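Local coordinates for SusD superfamily protein (Bacteroides thetaiotaomicron, PDB 3MCX) that is of unknown function but binds zinc ions and belongs to the SusD family of outer-membrane proteins, whose members typically bind glycans for uptake, at residues Ile84-Asn89 and Leu459-Glu465; Val91-Ile95 and Ser132-Leu136. All blocks are in the same frame, centred on the assembly; numbering follows the deposited sequence.

Overall arrangement
Both contacts draw on the same long helix, 81-106, and illustrate how one helix can serve two partners along its length. Contact 1 uses its first turns to receive residues 459-465, close to the C-terminus; contact 2 lies further along, where residues 91-95 pack against helix 115-140. The centres are 12 Å apart, on the same side of the chain's centre, and the two contacts touch where Trp88 CA and Leu136 CD2 pack 4.0 Å apart. In sequence, contact 2 is nested inside the loop closed by contact 1: neighbouring helices pair locally, and residues 459-465, some 370 residues beyond 84-89, bring the chain end back to the same helix.

Contact 1. Residues Ile84-Asn89 and Leu459-Glu465; sequences IVLPWN and LPIPQSE. With GOL (glycerol), chain K.
Proline fits well against an indole face, and here Pro462 does so at the centre: its CG lies over the five-membered ring of Trp88, 3.8 Å from the centroid, a CH-pi contact. Residues 84-89 are helical, kinked where Pro87 N lacks a hydrogen; 459-462 run in polyproline II conformation (phi -55 to -66°, psi 140 to 151°), and Pro462 is the N-cap of helix 463-468. Val85 and Pro462 set the register, CA to CA 5.3 Å. Ile84 (m, m) spreads along this run, its CD1 3.8 Å from Leu459 CB and from Pro460 CD, its CG2 3.7 Å from Pro462 CG. Trp88 (chi1 t, chi2 -87°) also meets Ile461, CZ3 to CD1 3.7 Å, while Phe140 packs edge-to-face. At the polar edge Trp88 NE1 donates to Glu465 OE2 (3.1 Å) and to O2 of a glycerol (2.8 Å), probably from the crystallisation liquor, whose O1 and O2 make very short bonds to Glu465 OE2 (2.3 and 2.4 Å). One water donates to Asn89 OD1 (2.8 Å) and Glu465 OE2 (3.0 Å) and accepts from Ser464 OG (2.7 Å). Between these segments apolar contact predominates, while Glu465 OE2 collects bonds from Trp88, water and glycerol.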
ATOM      1  N   ILE A  84     -11.061  -8.889  -8.535  1.00  4.95           N
ATOM      2  CA  ILE A  84     -10.320 -10.144  -8.346  1.00  5.56           C
ATOM      3  C   ILE A  84      -9.547 -10.531  -9.598  1.00  5.69           C
ATOM      4  O   ILE A  84      -8.315 -10.665  -9.535  1.00  5.88           O
ATOM      5  CB  ILE A  84     -11.264 -11.268  -7.908  1.00  5.46           C
ATOM      6  CG1 ILE A  84     -11.885 -10.993  -6.525  1.00  6.43           C
ATOM      7  CG2 ILE A  84     -10.566 -12.644  -7.911  1.00  6.01           C
ATOM      8  CD1 ILE A  84     -10.887 -10.925  -5.356  1.00  6.03           C
ATOM      9  N   VAL A  85     -10.221 -10.672 -10.728  1.00  4.98           N
ATOM     10  CA  VAL A  85      -9.537 -11.121 -11.938  1.00  5.28           C
ATOM     11  C   VAL A  85      -8.483 -10.099 -12.378  1.00  5.70           C
ATOM     12  O   VAL A  85      -7.334 -10.438 -12.632  1.00  5.80           O
ATOM     13  CB  VAL A  85     -10.527 -11.375 -13.086  1.00  4.75           C
ATOM     14  CG1 VAL A  85      -9.821 -11.849 -14.353  1.00  5.44           C
ATOM     15  CG2 VAL A  85     -11.563 -12.443 -12.688  1.00  5.68           C
ATOM     16  N   LEU A  86      -8.869  -8.827 -12.494  1.00  5.36           N
ATOM     17  CA  LEU A  86      -7.920  -7.833 -12.987  1.00  6.32           C
ATOM     18  C   LEU A  86      -6.733  -7.623 -12.025  1.00  6.24           C
ATOM     19  O   LEU A  86      -5.586  -7.595 -12.484  1.00  6.38           O
ATOM     20  CB  LEU A  86      -8.674  -6.516 -13.299  1.00  5.81           C
ATOM     21  CG  LEU A  86      -9.425  -6.521 -14.623  1.00  5.18           C
ATOM     22  CD1 LEU A  86     -10.249  -5.242 -14.729  1.00  5.44           C
ATOM     23  CD2 LEU A  86      -8.463  -6.666 -15.834  1.00  8.13           C
ATOM     24  N   PRO A  87      -6.973  -7.467 -10.709  1.00  6.00           N
ATOM     25  CA  PRO A  87      -5.808  -7.287  -9.832  1.00  6.29           C
ATOM     26  C   PRO A  87      -4.839  -8.452  -9.802  1.00  6.17           C
ATOM     27  O   PRO A  87      -3.643  -8.231  -9.704  1.00  7.43           O
ATOM     28  CB  PRO A  87      -6.439  -6.983  -8.464  1.00  7.15           C
ATOM     29  CG  PRO A  87      -7.817  -6.399  -8.818  1.00  8.23           C
ATOM     30  CD  PRO A  87      -8.242  -7.191 -10.005  1.00  7.13           C
ATOM     31  N   TRP A  88      -5.349  -9.661  -9.915  1.00  5.78           N
ATOM     32  CA  TRP A  88      -4.498 -10.851 -10.015  1.00  5.07           C
ATOM     33  C   TRP A  88      -3.707 -10.837 -11.320  1.00  6.44           C
ATOM     34  O   TRP A  88      -2.477 -10.953 -11.329  1.00  6.62           O
ATOM     35  CB  TRP A  88      -5.384 -12.090  -9.961  1.00  5.47           C
ATOM     36  CG  TRP A  88      -4.688 -13.405 -10.120  1.00  5.52           C
ATOM     37  CD1 TRP A  88      -4.414 -14.017 -11.275  1.00  5.46           C
ATOM     38  CD2 TRP A  88      -4.311 -14.319  -9.076  1.00  6.25           C
ATOM     39  NE1 TRP A  88      -3.845 -15.264 -11.049  1.00  6.01           N
ATOM     40  CE2 TRP A  88      -3.779 -15.459  -9.700  1.00  5.39           C
ATOM     41  CE3 TRP A  88      -4.337 -14.253  -7.690  1.00  6.10           C
ATOM     42  CZ2 TRP A  88      -3.291 -16.565  -8.969  1.00  5.64           C
ATOM     43  CZ3 TRP A  88      -3.861 -15.346  -6.958  1.00  6.45           C
ATOM     44  CH2 TRP A  88      -3.363 -16.475  -7.594  1.00  5.73           C
ATOM     45  N   ASN A  89      -4.410 -10.703 -12.443  1.00  5.26           N
ATOM     46  CA  ASN A  89      -3.790 -10.859 -13.746  1.00  5.83           C
ATOM     47  C   ASN A  89      -2.799  -9.716 -13.993  1.00  6.10           C
ATOM     48  O   ASN A  89      -1.775  -9.901 -14.631  1.00  6.61           O
ATOM     49  CB  ASN A  89      -4.819 -10.883 -14.875  1.00  5.96           C
ATOM     50  CG  ASN A  89      -5.537 -12.213 -15.009  1.00  7.71           C
ATOM     51  OD1 ASN A  89      -5.087 -13.234 -14.489  1.00  9.37           O
ATOM     52  ND2 ASN A  89      -6.611 -12.215 -15.771  1.00  8.70           N
ATOM     53  N   LEU A 459      -8.585 -12.986  -0.042  1.00  7.05           N
ATOM     54  CA  LEU A 459      -9.482 -12.820  -1.190  1.00  6.91           C
ATOM     55  C   LEU A 459      -9.594 -14.111  -1.952  1.00  6.45           C
ATOM     56  O   LEU A 459      -8.662 -14.909  -1.983  1.00  6.37           O
ATOM     57  CB  LEU A 459      -8.975 -11.720  -2.118  1.00  7.61           C
ATOM     58  CG  LEU A 459      -9.007 -10.299  -1.559  1.00  7.63           C
ATOM     59  CD1 LEU A 459      -8.445  -9.351  -2.587  1.00  7.87           C
ATOM     60  CD2 LEU A 459     -10.424  -9.886  -1.212  1.00  8.63           C
ATOM     61  N   PRO A 460     -10.727 -14.342  -2.617  1.00  5.48           N
ATOM     62  CA  PRO A 460     -10.808 -15.525  -3.443  1.00  5.89           C
ATOM     63  C   PRO A 460      -9.850 -15.470  -4.629  1.00  6.27           C
ATOM     64  O   PRO A 460      -9.696 -14.433  -5.235  1.00  6.59           O
ATOM     65  CB  PRO A 460     -12.266 -15.548  -3.927  1.00  6.27           C
ATOM     66  CG  PRO A 460     -12.644 -14.128  -3.879  1.00  7.27           C
ATOM     67  CD  PRO A 460     -11.901 -13.471  -2.767  1.00  6.72           C
ATOM     68  N   ILE A 461      -9.243 -16.603  -4.911  1.00  5.50           N
ATOM     69  CA  ILE A 461      -8.462 -16.797  -6.111  1.00  6.08           C
ATOM     70  C   ILE A 461      -9.450 -16.633  -7.292  1.00  6.16           C
ATOM     71  O   ILE A 461     -10.562 -17.105  -7.225  1.00  5.73           O
ATOM     72  CB  ILE A 461      -7.863 -18.209  -6.129  1.00  6.41           C
ATOM     73  CG1 ILE A 461      -6.973 -18.488  -4.881  1.00  6.96           C
ATOM     74  CG2 ILE A 461      -7.083 -18.508  -7.462  1.00  7.58           C
ATOM     75  CD1 ILE A 461      -5.838 -17.531  -4.659  1.00  8.40           C
ATOM     76  N   PRO A 462      -9.032 -15.972  -8.381  1.00  5.39           N
ATOM     77  CA  PRO A 462      -9.962 -15.783  -9.495  1.00  5.78           C
ATOM     78  C   PRO A 462     -10.531 -17.095  -9.979  1.00  5.35           C
ATOM     79  O   PRO A 462      -9.818 -18.099 -10.139  1.00  5.53           O
ATOM     80  CB  PRO A 462      -9.089 -15.127 -10.585  1.00  5.79           C
ATOM     81  CG  PRO A 462      -7.973 -14.492  -9.878  1.00  8.78           C
ATOM     82  CD  PRO A 462      -7.761 -15.252  -8.576  1.00  6.41           C
ATOM     83  N   GLN A 463     -11.825 -17.099 -10.305  1.00  5.44           N
ATOM     84  CA  GLN A 463     -12.455 -18.280 -10.808  1.00  5.08           C
ATOM     85  C   GLN A 463     -11.821 -18.759 -12.116  1.00  5.39           C
ATOM     86  O   GLN A 463     -11.798 -19.945 -12.390  1.00  7.13           O
ATOM     87  CB  GLN A 463     -13.977 -18.094 -11.044  1.00  6.43           C
ATOM     88  CG  GLN A 463     -14.733 -19.341 -11.296  1.00  5.39           C
ATOM     89  CD  GLN A 463     -14.711 -20.299 -10.133  1.00  3.86           C
ATOM     90  OE1 GLN A 463     -14.744 -19.843  -8.978  1.00  6.71           O
ATOM     91  NE2 GLN A 463     -14.699 -21.602 -10.405  1.00  5.07           N
ATOM     92  N   SER A 464     -11.288 -17.807 -12.885  1.00  6.50           N
ATOM     93  CA  SER A 464     -10.575 -18.139 -14.129  1.00  7.72           C
ATOM     94  C   SER A 464      -9.444 -19.126 -13.832  1.00  8.21           C
ATOM     95  O   SER A 464      -9.251 -20.090 -14.573  1.00  9.31           O
ATOM     96  CB  SER A 464     -10.008 -16.863 -14.747  1.00  9.13           C
ATOM     97  OG  SER A 464      -9.314 -16.071 -13.833  1.00 11.19           O
ATOM     98  N   GLU A 465      -8.708 -18.882 -12.752  1.00  7.81           N
ATOM     99  CA  GLU A 465      -7.647 -19.829 -12.348  1.00  7.41           C
ATOM    100  C   GLU A 465      -8.154 -21.164 -11.889  1.00  7.43           C
ATOM    101  O   GLU A 465      -7.602 -22.215 -12.220  1.00  7.95           O
ATOM    102  CB  GLU A 465      -6.764 -19.211 -11.250  1.00  8.28           C
ATOM    103  CG  GLU A 465      -6.003 -18.011 -11.678  1.00  9.47           C
ATOM    104  CD  GLU A 465      -4.836 -18.307 -12.625  1.00 13.71           C
ATOM    105  OE1 GLU A 465      -4.324 -19.441 -12.746  1.00 15.49           O
ATOM    106  OE2 GLU A 465      -4.490 -17.350 -13.304  1.00 21.33           O
TER
HETATM  107  C1  GOL K  10      -1.637 -18.117 -14.211  0.80 27.80           C
HETATM  108  O1  GOL K  10      -2.829 -17.732 -14.907  0.80 28.19           O
HETATM  109  C2  GOL K  10      -1.236 -16.909 -13.381  0.80 28.61           C
HETATM  110  O2  GOL K  10      -2.417 -16.175 -13.286  0.80 29.97           O
HETATM  111  C3  GOL K  10      -0.630 -17.187 -12.002  0.80 26.26           C
HETATM  112  O3  GOL K  10       0.258 -18.288 -12.064  0.80 33.25           O
HETATM  113  O   HOH W   1      -6.717 -15.508 -14.252  1.00 17.10           O

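Contact 2. Residues Val91-Ile95 and Ser132-Leu136; sequences VYKVI and SLFNL
Two helical segments run nearly antiparallel, their axes 9.7 Å apart at closest approach and crossing at -157°; Val91 and Ser132 set the register, CA to CA 6.0 Å. The CA atoms come nearest at the small residue Ser132: Val91 (t) places CG1 3.5 Å from Ser132 CB and 3.6 Å from Leu136 CD1. The CA-to-CB bond of Tyr92 points away, yet with chi1 at -88° its ring comes back over Leu136 (m, t), whose CD1 lies 3.7 Å from the ring centroid in a CH-pi contact; the Tyr92 hydroxyl is hydrogen-bonded to the carbonyl oxygen of Pro155. Val94 CG1 reaches 3.5 Å from Ser132 OG, which is hydrogen-bonded to the Tyr40 hydroxyl. Ile95 (m, t) closes the row, CG1 3.6 Å from Ser132 CB and CD1 3.7 Å from Leu136 CD1. Leu136 CD1 thus meets Val91, Tyr92 and Ile95. Such buried, antiparallel pairing of consecutive helices is consistent with the helical-hairpin packing of the TPR-like repeats of the SusD family.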
ATOM      1  N   VAL A  91      -0.981  -7.918 -11.785  1.00  6.20           N
ATOM      2  CA  VAL A  91       0.272  -8.078 -11.049  1.00  6.40           C
ATOM      3  C   VAL A  91       1.094  -9.209 -11.635  1.00  6.57           C
ATOM      4  O   VAL A  91       2.319  -9.087 -11.772  1.00  6.27           O
ATOM      5  CB  VAL A  91       0.058  -8.166  -9.528  1.00  6.55           C
ATOM      6  CG1 VAL A  91       1.410  -8.347  -8.842  1.00  7.30           C
ATOM      7  CG2 VAL A  91      -0.615  -6.890  -9.019  1.00  7.42           C
ATOM      8  N   TYR A  92       0.449 -10.297 -12.050  1.00  5.56           N
ATOM      9  CA  TYR A  92       1.198 -11.370 -12.714  1.00  5.48           C
ATOM     10  C   TYR A  92       1.808 -10.907 -14.043  1.00  6.42           C
ATOM     11  O   TYR A  92       2.856 -11.369 -14.446  1.00  6.44           O
ATOM     12  CB  TYR A  92       0.361 -12.653 -12.873  1.00  5.38           C
ATOM     13  CG  TYR A  92       0.471 -13.534 -11.664  1.00  5.51           C
ATOM     14  CD1 TYR A  92       1.662 -14.154 -11.376  1.00  6.60           C
ATOM     15  CD2 TYR A  92      -0.603 -13.689 -10.778  1.00  6.85           C
ATOM     16  CE1 TYR A  92       1.791 -14.929 -10.247  1.00  6.38           C
ATOM     17  CE2 TYR A  92      -0.480 -14.450  -9.656  1.00  6.47           C
ATOM     18  CZ  TYR A  92       0.726 -15.070  -9.385  1.00  8.84           C
ATOM     19  OH  TYR A  92       0.857 -15.789  -8.216  1.00  7.25           O
ATOM     20  N   LYS A  93       1.133 -10.005 -14.762  1.00  5.92           N
ATOM     21  CA  LYS A  93       1.710  -9.453 -15.987  1.00  6.25           C
ATOM     22  C   LYS A  93       3.002  -8.699 -15.662  1.00  6.09           C
ATOM     23  O   LYS A  93       3.990  -8.840 -16.379  1.00  5.90           O
ATOM     24  CB  LYS A  93       0.709  -8.531 -16.707  1.00  7.59           C
ATOM     25  CG  LYS A  93       1.162  -8.063 -18.090  1.00  8.64           C
ATOM     26  CD  LYS A  93      -0.025  -7.282 -18.722  1.00 13.93           C
ATOM     27  CE  LYS A  93       0.313  -6.633 -20.055  1.00 18.82           C
ATOM     28  NZ  LYS A  93      -0.870  -5.763 -20.445  1.00 24.18           N
ATOM     29  N   VAL A  94       2.977  -7.891 -14.599  1.00  5.68           N
ATOM     30  CA  VAL A  94       4.188  -7.199 -14.181  1.00  6.38           C
ATOM     31  C   VAL A  94       5.274  -8.229 -13.834  1.00  6.05           C
ATOM     32  O   VAL A  94       6.421  -8.071 -14.257  1.00  6.94           O
ATOM     33  CB  VAL A  94       3.956  -6.265 -13.011  1.00  6.34           C
ATOM     34  CG1 VAL A  94       5.303  -5.803 -12.398  1.00  7.62           C
ATOM     35  CG2 VAL A  94       3.121  -5.045 -13.474  1.00  8.41           C
ATOM     36  N   ILE A  95       4.937  -9.278 -13.085  1.00  6.27           N
ATOM     37  CA  ILE A  95       5.937 -10.293 -12.719  1.00  6.19           C
ATOM     38  C   ILE A  95       6.543 -10.923 -13.978  1.00  6.15           C
ATOM     39  O   ILE A  95       7.767 -11.044 -14.116  1.00  5.92           O
ATOM     40  CB  ILE A  95       5.318 -11.354 -11.792  1.00  6.43           C
ATOM     41  CG1 ILE A  95       5.087 -10.738 -10.412  1.00  6.90           C
ATOM     42  CG2 ILE A  95       6.221 -12.605 -11.742  1.00  5.52           C
ATOM     43  CD1 ILE A  95       4.233 -11.583  -9.465  1.00  7.80           C
ATOM     44  N   SER A 132       5.764  -7.120  -6.234  1.00  6.26           N
ATOM     45  CA  SER A 132       4.575  -7.658  -6.872  1.00  6.19           C
ATOM     46  C   SER A 132       4.118  -8.956  -6.184  1.00  6.31           C
ATOM     47  O   SER A 132       2.944  -9.124  -5.894  1.00  7.50           O
ATOM     48  CB  SER A 132       4.812  -7.798  -8.357  1.00  7.20           C
ATOM     49  OG  SER A 132       5.001  -6.520  -8.981  1.00  7.38           O
ATOM     50  N   LEU A 133       5.056  -9.874  -5.925  1.00  6.13           N
ATOM     51  CA  LEU A 133       4.698 -11.131  -5.271  1.00  6.70           C
ATOM     52  C   LEU A 133       4.162 -10.819  -3.864  1.00  6.97           C
ATOM     53  O   LEU A 133       3.182 -11.439  -3.425  1.00  6.58           O
ATOM     54  CB  LEU A 133       5.894 -12.058  -5.218  1.00  6.28           C
ATOM     55  CG  LEU A 133       5.658 -13.390  -4.481  1.00  6.41           C
ATOM     56  CD1 LEU A 133       4.471 -14.185  -5.020  1.00  7.56           C
ATOM     57  CD2 LEU A 133       6.949 -14.257  -4.465  1.00  7.88           C
ATOM     58  N   PHE A 134       4.772  -9.873  -3.145  1.00  6.69           N
ATOM     59  CA  PHE A 134       4.297  -9.458  -1.823  1.00  7.18           C
ATOM     60  C   PHE A 134       2.843  -8.982  -1.888  1.00  7.45           C
ATOM     61  O   PHE A 134       2.008  -9.371  -1.074  1.00  7.57           O
ATOM     62  CB  PHE A 134       5.221  -8.355  -1.280  1.00  7.05           C
ATOM     63  CG  PHE A 134       4.823  -7.781   0.051  1.00  6.44           C
ATOM     64  CD1 PHE A 134       4.792  -8.559   1.180  1.00  7.97           C
ATOM     65  CD2 PHE A 134       4.530  -6.439   0.177  1.00  7.69           C
ATOM     66  CE1 PHE A 134       4.487  -8.008   2.412  1.00  9.02           C
ATOM     67  CE2 PHE A 134       4.200  -5.892   1.409  1.00  8.00           C
ATOM     68  CZ  PHE A 134       4.198  -6.665   2.515  1.00  8.84           C
ATOM     69  N   ASN A 135       2.553  -8.112  -2.857  1.00  7.51           N
ATOM     70  CA  ASN A 135       1.197  -7.591  -3.040  1.00  7.82           C
ATOM     71  C   ASN A 135       0.180  -8.687  -3.277  1.00  7.14           C
ATOM     72  O   ASN A 135      -0.904  -8.687  -2.682  1.00  7.21           O
ATOM     73  CB  ASN A 135       1.196  -6.565  -4.170  1.00  7.11           C
ATOM     74  CG  ASN A 135       1.884  -5.258  -3.762  1.00  7.52           C
ATOM     75  OD1 ASN A 135       1.779  -4.823  -2.606  1.00  7.95           O
ATOM     76  ND2 ASN A 135       2.566  -4.612  -4.715  1.00  7.35           N
ATOM     77  N   LEU A 136       0.505  -9.652  -4.146  1.00  6.56           N
ATOM     78  CA  LEU A 136      -0.405 -10.775  -4.361  1.00  6.01           C
ATOM     79  C   LEU A 136      -0.609 -11.610  -3.083  1.00  6.28           C
ATOM     80  O   LEU A 136      -1.705 -12.040  -2.780  1.00  6.75           O
ATOM     81  CB  LEU A 136       0.100 -11.679  -5.478  1.00  6.40           C
ATOM     82  CG  LEU A 136      -0.053 -11.098  -6.887  1.00  7.08           C
ATOM     83  CD1 LEU A 136       0.929 -11.764  -7.826  1.00  8.30           C
ATOM     84  CD2 LEU A 136      -1.491 -11.258  -7.368  1.00  7.34           C
TER